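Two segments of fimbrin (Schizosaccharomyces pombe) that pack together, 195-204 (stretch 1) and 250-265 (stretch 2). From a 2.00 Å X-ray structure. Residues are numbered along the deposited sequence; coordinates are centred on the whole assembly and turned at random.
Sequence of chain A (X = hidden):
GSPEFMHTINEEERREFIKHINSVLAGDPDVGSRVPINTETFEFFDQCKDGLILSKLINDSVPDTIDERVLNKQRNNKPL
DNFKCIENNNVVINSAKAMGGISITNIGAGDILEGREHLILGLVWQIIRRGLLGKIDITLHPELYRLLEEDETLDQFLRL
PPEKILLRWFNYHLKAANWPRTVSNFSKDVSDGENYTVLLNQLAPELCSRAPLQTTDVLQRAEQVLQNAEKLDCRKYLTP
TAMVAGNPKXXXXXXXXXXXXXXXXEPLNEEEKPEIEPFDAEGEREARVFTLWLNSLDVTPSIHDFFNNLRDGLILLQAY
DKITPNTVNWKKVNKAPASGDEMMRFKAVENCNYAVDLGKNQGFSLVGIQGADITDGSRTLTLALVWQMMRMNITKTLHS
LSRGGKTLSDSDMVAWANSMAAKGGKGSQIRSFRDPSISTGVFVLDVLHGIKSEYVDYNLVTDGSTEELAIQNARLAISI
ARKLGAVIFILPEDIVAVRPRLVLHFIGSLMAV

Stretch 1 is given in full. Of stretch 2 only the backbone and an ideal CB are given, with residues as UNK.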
ATOM      1  N   ASN A 195     -29.579  -2.338  -8.983  1.00 27.74           N
ATOM      2  CA  ASN A 195     -29.001  -2.773  -7.722  1.00 27.54           C
ATOM      3  C   ASN A 195     -28.718  -1.612  -6.774  1.00 27.72           C
ATOM      4  O   ASN A 195     -28.881  -1.745  -5.561  1.00 25.27           O
ATOM      5  CB  ASN A 195     -27.754  -3.617  -7.982  1.00 28.25           C
ATOM      6  CG  ASN A 195     -28.107  -4.976  -8.583  1.00 31.38           C
ATOM      7  OD1 ASN A 195     -29.191  -5.492  -8.335  1.00 30.20           O
ATOM      8  ND2 ASN A 195     -27.200  -5.556  -9.363  1.00 32.47           N
ATOM      9  N   TYR A 196     -28.317  -0.473  -7.330  1.00 27.33           N
ATOM     10  CA  TYR A 196     -28.054   0.710  -6.520  1.00 29.37           C
ATOM     11  C   TYR A 196     -29.365   1.176  -5.879  1.00 30.22           C
ATOM     12  O   TYR A 196     -29.406   1.480  -4.683  1.00 32.56           O
ATOM     13  CB  TYR A 196     -27.481   1.832  -7.391  1.00 28.31           C
ATOM     14  CG  TYR A 196     -25.988   1.735  -7.677  1.00 26.40           C
ATOM     15  CD1 TYR A 196     -25.454   2.309  -8.833  1.00 26.07           C
ATOM     16  CD2 TYR A 196     -25.114   1.114  -6.786  1.00 25.33           C
ATOM     17  CE1 TYR A 196     -24.096   2.272  -9.101  1.00 24.66           C
ATOM     18  CE2 TYR A 196     -23.727   1.069  -7.042  1.00 25.43           C
ATOM     19  CZ  TYR A 196     -23.232   1.653  -8.205  1.00 25.79           C
ATOM     20  OH  TYR A 196     -21.883   1.635  -8.494  1.00 22.45           O
ATOM     21  N   THR A 197     -30.432   1.223  -6.676  1.00 30.14           N
ATOM     22  CA  THR A 197     -31.745   1.643  -6.180  1.00 29.82           C
ATOM     23  C   THR A 197     -32.223   0.759  -5.024  1.00 30.15           C
ATOM     24  O   THR A 197     -32.710   1.260  -4.018  1.00 31.78           O
ATOM     25  CB  THR A 197     -32.802   1.607  -7.300  1.00 28.70           C
ATOM     26  OG1 THR A 197     -32.476   2.584  -8.294  1.00 27.99           O
ATOM     27  CG2 THR A 197     -34.188   1.907  -6.743  1.00 30.03           C
ATOM     28  N   VAL A 198     -32.096  -0.556  -5.172  1.00 31.45           N
ATOM     29  CA  VAL A 198     -32.516  -1.472  -4.117  1.00 31.02           C
ATOM     30  C   VAL A 198     -31.621  -1.273  -2.891  1.00 32.96           C
ATOM     31  O   VAL A 198     -32.104  -1.250  -1.758  1.00 31.81           O
ATOM     32  CB  VAL A 198     -32.445  -2.943  -4.596  1.00 32.56           C
ATOM     33  CG1 VAL A 198     -32.786  -3.882  -3.460  1.00 32.70           C
ATOM     34  CG2 VAL A 198     -33.424  -3.160  -5.749  1.00 33.06           C
ATOM     35  N   LEU A 199     -30.318  -1.116  -3.124  1.00 33.45           N
ATOM     36  CA  LEU A 199     -29.371  -0.899  -2.029  1.00 34.40           C
ATOM     37  C   LEU A 199     -29.749   0.356  -1.237  1.00 34.10           C
ATOM     38  O   LEU A 199     -29.888   0.311  -0.017  1.00 34.27           O
ATOM     39  CB  LEU A 199     -27.937  -0.753  -2.572  1.00 32.37           C
ATOM     40  CG  LEU A 199     -26.873  -0.296  -1.559  1.00 31.66           C
ATOM     41  CD1 LEU A 199     -26.786  -1.289  -0.407  1.00 30.01           C
ATOM     42  CD2 LEU A 199     -25.518  -0.151  -2.255  1.00 28.14           C
ATOM     43  N   LEU A 200     -29.918   1.472  -1.935  1.00 35.95           N
ATOM     44  CA  LEU A 200     -30.280   2.722  -1.277  1.00 37.02           C
ATOM     45  C   LEU A 200     -31.618   2.623  -0.530  1.00 38.63           C
ATOM     46  O   LEU A 200     -31.784   3.189   0.552  1.00 37.58           O
ATOM     47  CB  LEU A 200     -30.335   3.853  -2.303  1.00 34.90           C
ATOM     48  CG  LEU A 200     -28.999   4.220  -2.950  1.00 35.70           C
ATOM     49  CD1 LEU A 200     -29.175   5.475  -3.798  1.00 35.61           C
ATOM     50  CD2 LEU A 200     -27.953   4.460  -1.871  1.00 36.79           C
ATOM     51  N   ASN A 201     -32.571   1.903  -1.114  1.00 39.68           N
ATOM     52  CA  ASN A 201     -33.876   1.734  -0.486  1.00 41.27           C
ATOM     53  C   ASN A 201     -33.757   0.822   0.731  1.00 41.84           C
ATOM     54  O   ASN A 201     -34.511   0.945   1.695  1.00 42.26           O
ATOM     55  CB  ASN A 201     -34.873   1.147  -1.491  1.00 40.60           C
ATOM     56  CG  ASN A 201     -36.168   0.707  -0.836  1.00 41.11           C
ATOM     57  OD1 ASN A 201     -36.354  -0.474  -0.529  1.00 39.79           O
ATOM     58  ND2 ASN A 201     -37.065   1.659  -0.600  1.00 38.54           N
ATOM     59  N   GLN A 202     -32.800  -0.093   0.684  1.00 42.36           N
ATOM     60  CA  GLN A 202     -32.588  -1.014   1.785  1.00 42.92           C
ATOM     61  C   GLN A 202     -31.876  -0.278   2.918  1.00 43.24           C
ATOM     62  O   GLN A 202     -32.192  -0.480   4.085  1.00 43.92           O
ATOM     63  CB  GLN A 202     -31.756  -2.207   1.303  1.00 42.87           C
ATOM     64  CG  GLN A 202     -31.599  -3.342   2.301  1.00 43.74           C
ATOM     65  CD  GLN A 202     -32.925  -3.866   2.826  1.00 44.68           C
ATOM     66  OE1 GLN A 202     -33.866  -4.102   2.064  1.00 44.65           O
ATOM     67  NE2 GLN A 202     -32.999  -4.064   4.136  1.00 44.30           N
ATOM     68  N   LEU A 203     -30.935   0.596   2.567  1.00 44.17           N
ATOM     69  CA  LEU A 203     -30.178   1.356   3.561  1.00 44.36           C
ATOM     70  C   LEU A 203     -30.971   2.461   4.260  1.00 45.00           C
ATOM     71  O   LEU A 203     -30.772   2.714   5.447  1.00 45.69           O
ATOM     72  CB  LEU A 203     -28.935   1.984   2.925  1.00 43.51           C
ATOM     73  CG  LEU A 203     -27.790   1.081   2.462  1.00 42.70           C
ATOM     74  CD1 LEU A 203     -26.668   1.964   1.954  1.00 41.50           C
ATOM     75  CD2 LEU A 203     -27.301   0.190   3.609  1.00 41.29           C
ATOM     76  N   ALA A 204     -31.856   3.123   3.522  1.00 45.89           N
ATOM     77  CA  ALA A 204     -32.661   4.210   4.082  1.00 47.00           C
ATOM     78  C   ALA A 204     -34.054   4.254   3.449  1.00 47.65           C
ATOM     79  O   ALA A 204     -34.354   5.138   2.646  1.00 46.41           O
ATOM     80  CB  ALA A 204     -31.946   5.538   3.864  1.00 45.94           C
ATOM     81  N   UNK A 250     -14.931   4.685 -10.765  1.00 29.58           N
ATOM     82  CA  UNK A 250     -15.905   5.628 -10.236  1.00 31.14           C
ATOM     83  C   UNK A 250     -17.021   4.919  -9.479  1.00 30.06           C
ATOM     84  O   UNK A 250     -17.498   5.429  -8.471  1.00 30.41           O
ATOM     85  CB  UNK A 250     -16.495   6.469 -11.370  1.00 31.14           C
ATOM     86  N   UNK A 251     -17.432   3.743  -9.949  1.00 28.57           N
ATOM     87  CA  UNK A 251     -18.493   3.013  -9.260  1.00 30.33           C
ATOM     88  C   UNK A 251     -17.978   2.430  -7.947  1.00 29.38           C
ATOM     89  O   UNK A 251     -18.699   2.397  -6.954  1.00 31.62           O
ATOM     90  CB  UNK A 251     -19.047   1.901 -10.153  1.00 30.33           C
ATOM     91  N   UNK A 252     -16.729   1.984  -7.929  1.00 28.90           N
ATOM     92  CA  UNK A 252     -16.156   1.439  -6.706  1.00 27.82           C
ATOM     93  C   UNK A 252     -16.063   2.551  -5.657  1.00 28.24           C
ATOM     94  O   UNK A 252     -16.437   2.364  -4.501  1.00 28.75           O
ATOM     95  CB  UNK A 252     -14.781   0.824  -6.974  1.00 27.82           C
ATOM     96  N   UNK A 253     -15.571   3.713  -6.068  1.00 27.57           N
ATOM     97  CA  UNK A 253     -15.420   4.837  -5.151  1.00 30.00           C
ATOM     98  C   UNK A 253     -16.779   5.233  -4.576  1.00 29.07           C
ATOM     99  O   UNK A 253     -16.914   5.468  -3.370  1.00 31.60           O
ATOM    100  CB  UNK A 253     -14.770   6.027  -5.860  1.00 30.00           C
ATOM    101  N   UNK A 254     -17.780   5.303  -5.447  1.00 29.90           N
ATOM    102  CA  UNK A 254     -19.144   5.633  -5.052  1.00 29.09           C
ATOM    103  C   UNK A 254     -19.580   4.675  -3.942  1.00 30.06           C
ATOM    104  O   UNK A 254     -19.980   5.108  -2.861  1.00 28.56           O
ATOM    105  CB  UNK A 254     -20.096   5.558  -6.247  1.00 29.09           C
ATOM    106  N   UNK A 255     -19.494   3.371  -4.208  1.00 28.87           N
ATOM    107  CA  UNK A 255     -19.883   2.360  -3.228  1.00 28.01           C
ATOM    108  C   UNK A 255     -19.078   2.456  -1.928  1.00 30.29           C
ATOM    109  O   UNK A 255     -19.607   2.231  -0.841  1.00 30.10           O
ATOM    110  CB  UNK A 255     -19.717   0.965  -3.833  1.00 28.01           C
ATOM    111  N   UNK A 256     -17.797   2.778  -2.043  1.00 31.12           N
ATOM    112  CA  UNK A 256     -16.945   2.884  -0.866  1.00 32.93           C
ATOM    113  C   UNK A 256     -17.446   3.973   0.079  1.00 32.89           C
ATOM    114  O   UNK A 256     -17.598   3.747   1.281  1.00 32.76           O
ATOM    115  CB  UNK A 256     -15.500   3.169  -1.280  1.00 32.93           C
ATOM    116  N   UNK A 257     -17.707   5.152  -0.469  1.00 34.15           N
ATOM    117  CA  UNK A 257     -18.178   6.268   0.339  1.00 37.05           C
ATOM    118  C   UNK A 257     -19.534   5.977   0.990  1.00 38.46           C
ATOM    119  O   UNK A 257     -19.779   6.342   2.146  1.00 37.75           O
ATOM    120  CB  UNK A 257     -18.274   7.529  -0.522  1.00 37.05           C
ATOM    121  N   UNK A 258     -20.411   5.317   0.239  1.00 37.98           N
ATOM    122  CA  UNK A 258     -21.733   4.972   0.732  1.00 37.97           C
ATOM    123  C   UNK A 258     -21.578   4.038   1.922  1.00 37.47           C
ATOM    124  O   UNK A 258     -22.343   4.100   2.885  1.00 35.63           O
ATOM    125  CB  UNK A 258     -22.584   4.330  -0.365  1.00 37.97           C
ATOM    126  N   UNK A 259     -20.569   3.176   1.846  1.00 35.86           N
ATOM    127  CA  UNK A 259     -20.291   2.221   2.906  1.00 35.14           C
ATOM    128  C   UNK A 259     -19.725   2.909   4.143  1.00 35.23           C
ATOM    129  O   UNK A 259     -20.021   2.506   5.265  1.00 35.12           O
ATOM    130  CB  UNK A 259     -19.319   1.149   2.409  1.00 35.14           C
ATOM    131  N   UNK A 260     -18.912   3.942   3.940  1.00 35.65           N
ATOM    132  CA  UNK A 260     -18.307   4.644   5.070  1.00 37.78           C
ATOM    133  C   UNK A 260     -19.304   5.473   5.862  1.00 40.20           C
ATOM    134  O   UNK A 260     -19.161   5.629   7.074  1.00 39.74           O
ATOM    135  CB  UNK A 260     -17.178   5.550   4.573  1.00 37.78           C
ATOM    136  N   UNK A 261     -20.314   5.999   5.185  1.00 41.05           N
ATOM    137  CA  UNK A 261     -21.288   6.833   5.865  1.00 43.07           C
ATOM    138  C   UNK A 261     -22.590   6.127   6.232  1.00 44.10           C
ATOM    139  O   UNK A 261     -23.300   6.570   7.135  1.00 44.78           O
ATOM    140  CB  UNK A 261     -21.608   8.043   4.985  1.00 43.07           C
ATOM    141  N   UNK A 262     -22.892   5.022   5.558  1.00 44.40           N
ATOM    142  CA  UNK A 262     -24.131   4.299   5.823  1.00 45.58           C
ATOM    143  C   UNK A 262     -24.001   2.775   5.820  1.00 46.66           C
ATOM    144  O   UNK A 262     -24.692   2.089   5.065  1.00 46.60           O
ATOM    145  CB  UNK A 262     -25.177   4.708   4.785  1.00 45.58           C
ATOM    146  N   UNK A 263     -23.131   2.222   6.682  1.00 46.81           N
ATOM    147  CA  UNK A 263     -22.930   0.772   6.757  1.00 48.12           C
ATOM    148  C   UNK A 263     -24.251   0.004   6.795  1.00 48.88           C
ATOM    149  O   UNK A 263     -24.378  -1.062   6.190  1.00 48.56           O
ATOM    150  CB  UNK A 263     -22.098   0.424   7.993  1.00 48.12           C
ATOM    151  N   UNK A 264     -25.224   0.548   7.518  1.00 51.22           N
ATOM    152  CA  UNK A 264     -26.522  -0.095   7.626  1.00 54.16           C
ATOM    153  C   UNK A 264     -26.492  -1.441   8.329  1.00 55.99           C
ATOM    154  O   UNK A 264     -27.269  -2.339   8.003  1.00 54.92           O
ATOM    155  CB  UNK A 264     -27.118  -0.272   6.228  1.00 54.16           C
ATOM    156  N   UNK A 265     -25.590  -1.587   9.293  1.00 58.52           N
ATOM    157  CA  UNK A 265     -25.475  -2.829  10.046  1.00 61.17           C
ATOM    158  C   UNK A 265     -25.891  -2.547  11.488  1.00 64.55           C
ATOM    159  O   UNK A 265     -25.511  -1.523  12.065  1.00 65.32           O
ATOM    160  CB  UNK A 265     -24.054  -3.393   9.978  1.00 61.17           C
TER

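The two helices, 195-203 and 250-261, run nearly parallel, at 8° with their axes 12.5 Å apart at closest approach, so side chains must bridge the gap.

Position 250 has nothing of stretch 1 near its ideal CB, so the contact sets no preference; it is L250. At 251 CA-to-CB points sideways, yet the ideal CB lies 3.3 Å from Y196 OH. A short or slender polar side chain able to pair with the hydroxyl would suit: Asn, Asp, Ser or perhaps Thr. The residue is N251, and Y196 OH donates to N251 OD1 in a very short hydrogen bond of 2.4 Å, while the amide nitrogen is satisfied elsewhere in the structure. Positions 252, which points away, and 253, out of reach, are unconstrained; they hold L252 and A253.

Position 254 points toward stretch 1, with its ideal CB 4.9 Å from Y196 OH and a phenol ring within range. Leu, Met or an aromatic could cover that ring. F254, with chi1 t, sets its edge toward one face of Y196; the ring centroids are 4.9 Å apart, the planes meet at 67°, and F254 CD2 lies 3.8 Å from Y196 CZ. At 255 the bond points sideways and the ideal CB is 5.1 Å from Y196 CE2, so a modest apolar group such as Val, Ile or Leu could reach the ring edge. V255 does so, with CG2 3.7 Å from Y196 CE2, near the ring plane.

Positions 256 and 257 are out of reach of stretch 1, so this contact sets no preference; they hold A256 and H257. Position 258 points toward L199, L200 and L203, and its ideal CB is 5.3 Å from L203 CD1; Leu, Ile or Met would suit this apolar setting. L258 (chi1 t, chi2 p) brings CD2 to 3.6 Å from both L199 CD2 and L200 CD2, and its CG to 3.9 Å from L203 CD1, joining three leucines.

Positions 259, 260 and 261 meet nothing in stretch 1 and hold F259, N260 and T261, the last donating from OG1 to H257 O at 3.0 Å.

At 262 the backbone leaves helical phi/psi. Its CB points toward L203 CD1, 4.2 Å away, and many side chains could turn aside beyond it. H262 does, its end leading away. Position 263 points away, and its phi of -47° is compatible with proline; it is P263. At 264 phi is 65° and an ideal CB would clash with L203 CD2 at 2.7 Å, leaving glycine as the natural fit. G264 lets its CA sit 4.1 Å from L203 CD2. Position 265 points away and holds the poorly ordered L265.

Stretch 2 (250-265) LNLAFVAHLFNTHPGL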
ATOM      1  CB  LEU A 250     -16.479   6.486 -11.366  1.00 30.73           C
ATOM      2  CG  LEU A 250     -15.413   7.284 -12.125  1.00 33.73           C
ATOM      3  CD1 LEU A 250     -16.045   8.033 -13.295  1.00 35.43           C
ATOM      4  CD2 LEU A 250     -14.727   8.247 -11.175  1.00 32.46           C
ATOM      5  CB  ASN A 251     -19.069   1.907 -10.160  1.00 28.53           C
ATOM      6  CG  ASN A 251     -20.186   2.412 -11.067  1.00 30.08           C
ATOM      7  OD1 ASN A 251     -21.305   2.667 -10.610  1.00 31.13           O
ATOM      8  ND2 ASN A 251     -19.888   2.564 -12.353  1.00 27.18           N
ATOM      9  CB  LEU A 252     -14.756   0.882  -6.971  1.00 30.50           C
ATOM     10  CG  LEU A 252     -14.015   0.360  -5.737  1.00 31.57           C
ATOM     11  CD1 LEU A 252     -14.671  -0.930  -5.259  1.00 33.61           C
ATOM     12  CD2 LEU A 252     -12.551   0.108  -6.075  1.00 30.73           C
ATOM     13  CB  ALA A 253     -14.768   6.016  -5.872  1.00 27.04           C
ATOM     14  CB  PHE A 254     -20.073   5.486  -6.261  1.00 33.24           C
ATOM     15  CG  PHE A 254     -21.536   5.621  -5.940  1.00 33.49           C
ATOM     16  CD1 PHE A 254     -22.097   6.869  -5.685  1.00 34.66           C
ATOM     17  CD2 PHE A 254     -22.359   4.499  -5.919  1.00 34.15           C
ATOM     18  CE1 PHE A 254     -23.467   6.999  -5.418  1.00 36.18           C
ATOM     19  CE2 PHE A 254     -23.725   4.615  -5.654  1.00 36.51           C
ATOM     20  CZ  PHE A 254     -24.280   5.871  -5.404  1.00 36.87           C
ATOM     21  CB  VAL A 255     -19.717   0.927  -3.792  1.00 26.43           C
ATOM     22  CG1 VAL A 255     -20.024  -0.101  -2.705  1.00 23.21           C
ATOM     23  CG2 VAL A 255     -20.642   0.728  -4.984  1.00 23.06           C
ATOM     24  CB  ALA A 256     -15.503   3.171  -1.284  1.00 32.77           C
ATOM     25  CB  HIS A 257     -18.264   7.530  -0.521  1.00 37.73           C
ATOM     26  CG  HIS A 257     -18.710   8.741   0.235  1.00 42.09           C
ATOM     27  ND1 HIS A 257     -20.036   9.098   0.356  1.00 43.05           N
ATOM     28  CD2 HIS A 257     -18.008   9.654   0.946  1.00 43.29           C
ATOM     29  CE1 HIS A 257     -20.132  10.179   1.110  1.00 44.44           C
ATOM     30  NE2 HIS A 257     -18.916  10.535   1.482  1.00 44.85           N
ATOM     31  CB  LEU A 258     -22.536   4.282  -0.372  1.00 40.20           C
ATOM     32  CG  LEU A 258     -23.983   3.912  -0.057  1.00 41.08           C
ATOM     33  CD1 LEU A 258     -24.776   5.175   0.286  1.00 40.87           C
ATOM     34  CD2 LEU A 258     -24.588   3.203  -1.261  1.00 40.57           C
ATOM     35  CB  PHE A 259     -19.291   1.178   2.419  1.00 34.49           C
ATOM     36  CG  PHE A 259     -18.764   0.290   3.506  1.00 35.29           C
ATOM     37  CD1 PHE A 259     -19.501  -0.800   3.955  1.00 34.90           C
ATOM     38  CD2 PHE A 259     -17.526   0.541   4.081  1.00 35.74           C
ATOM     39  CE1 PHE A 259     -19.008  -1.631   4.959  1.00 36.81           C
ATOM     40  CE2 PHE A 259     -17.025  -0.286   5.087  1.00 36.26           C
ATOM     41  CZ  PHE A 259     -17.766  -1.373   5.524  1.00 35.59           C
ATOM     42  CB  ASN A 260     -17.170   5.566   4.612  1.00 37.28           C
ATOM     43  CG  ASN A 260     -16.006   4.803   4.026  1.00 39.15           C
ATOM     44  OD1 ASN A 260     -15.782   3.642   4.368  1.00 39.90           O
ATOM     45  ND2 ASN A 260     -15.245   5.455   3.152  1.00 38.20           N
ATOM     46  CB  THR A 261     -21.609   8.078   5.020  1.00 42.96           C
ATOM     47  OG1 THR A 261     -21.942   7.675   3.688  1.00 44.96           O
ATOM     48  CG2 THR A 261     -20.410   9.010   4.965  1.00 42.67           C
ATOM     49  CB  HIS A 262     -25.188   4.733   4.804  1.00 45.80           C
ATOM     50  CG  HIS A 262     -25.572   6.176   4.921  1.00 47.87           C
ATOM     51  ND1 HIS A 262     -26.392   6.649   5.925  1.00 49.77           N
ATOM     52  CD2 HIS A 262     -25.215   7.257   4.187  1.00 48.66           C
ATOM     53  CE1 HIS A 262     -26.522   7.959   5.804  1.00 48.71           C
ATOM     54  NE2 HIS A 262     -25.818   8.353   4.758  1.00 49.27           N
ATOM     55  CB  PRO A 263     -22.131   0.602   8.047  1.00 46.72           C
ATOM     56  CG  PRO A 263     -21.341   1.854   8.111  1.00 47.46           C
ATOM     57  CD  PRO A 263     -22.348   2.910   7.724  1.00 45.95           C
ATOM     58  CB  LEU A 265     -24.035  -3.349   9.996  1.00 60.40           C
ATOM     59  CG  LEU A 265     -23.453  -3.649   8.607  1.00 59.02           C
ATOM     60  CD1 LEU A 265     -21.958  -3.855   8.732  1.00 58.73           C
ATOM     61  CD2 LEU A 265     -24.116  -4.878   8.000  1.00 58.03           C
TER
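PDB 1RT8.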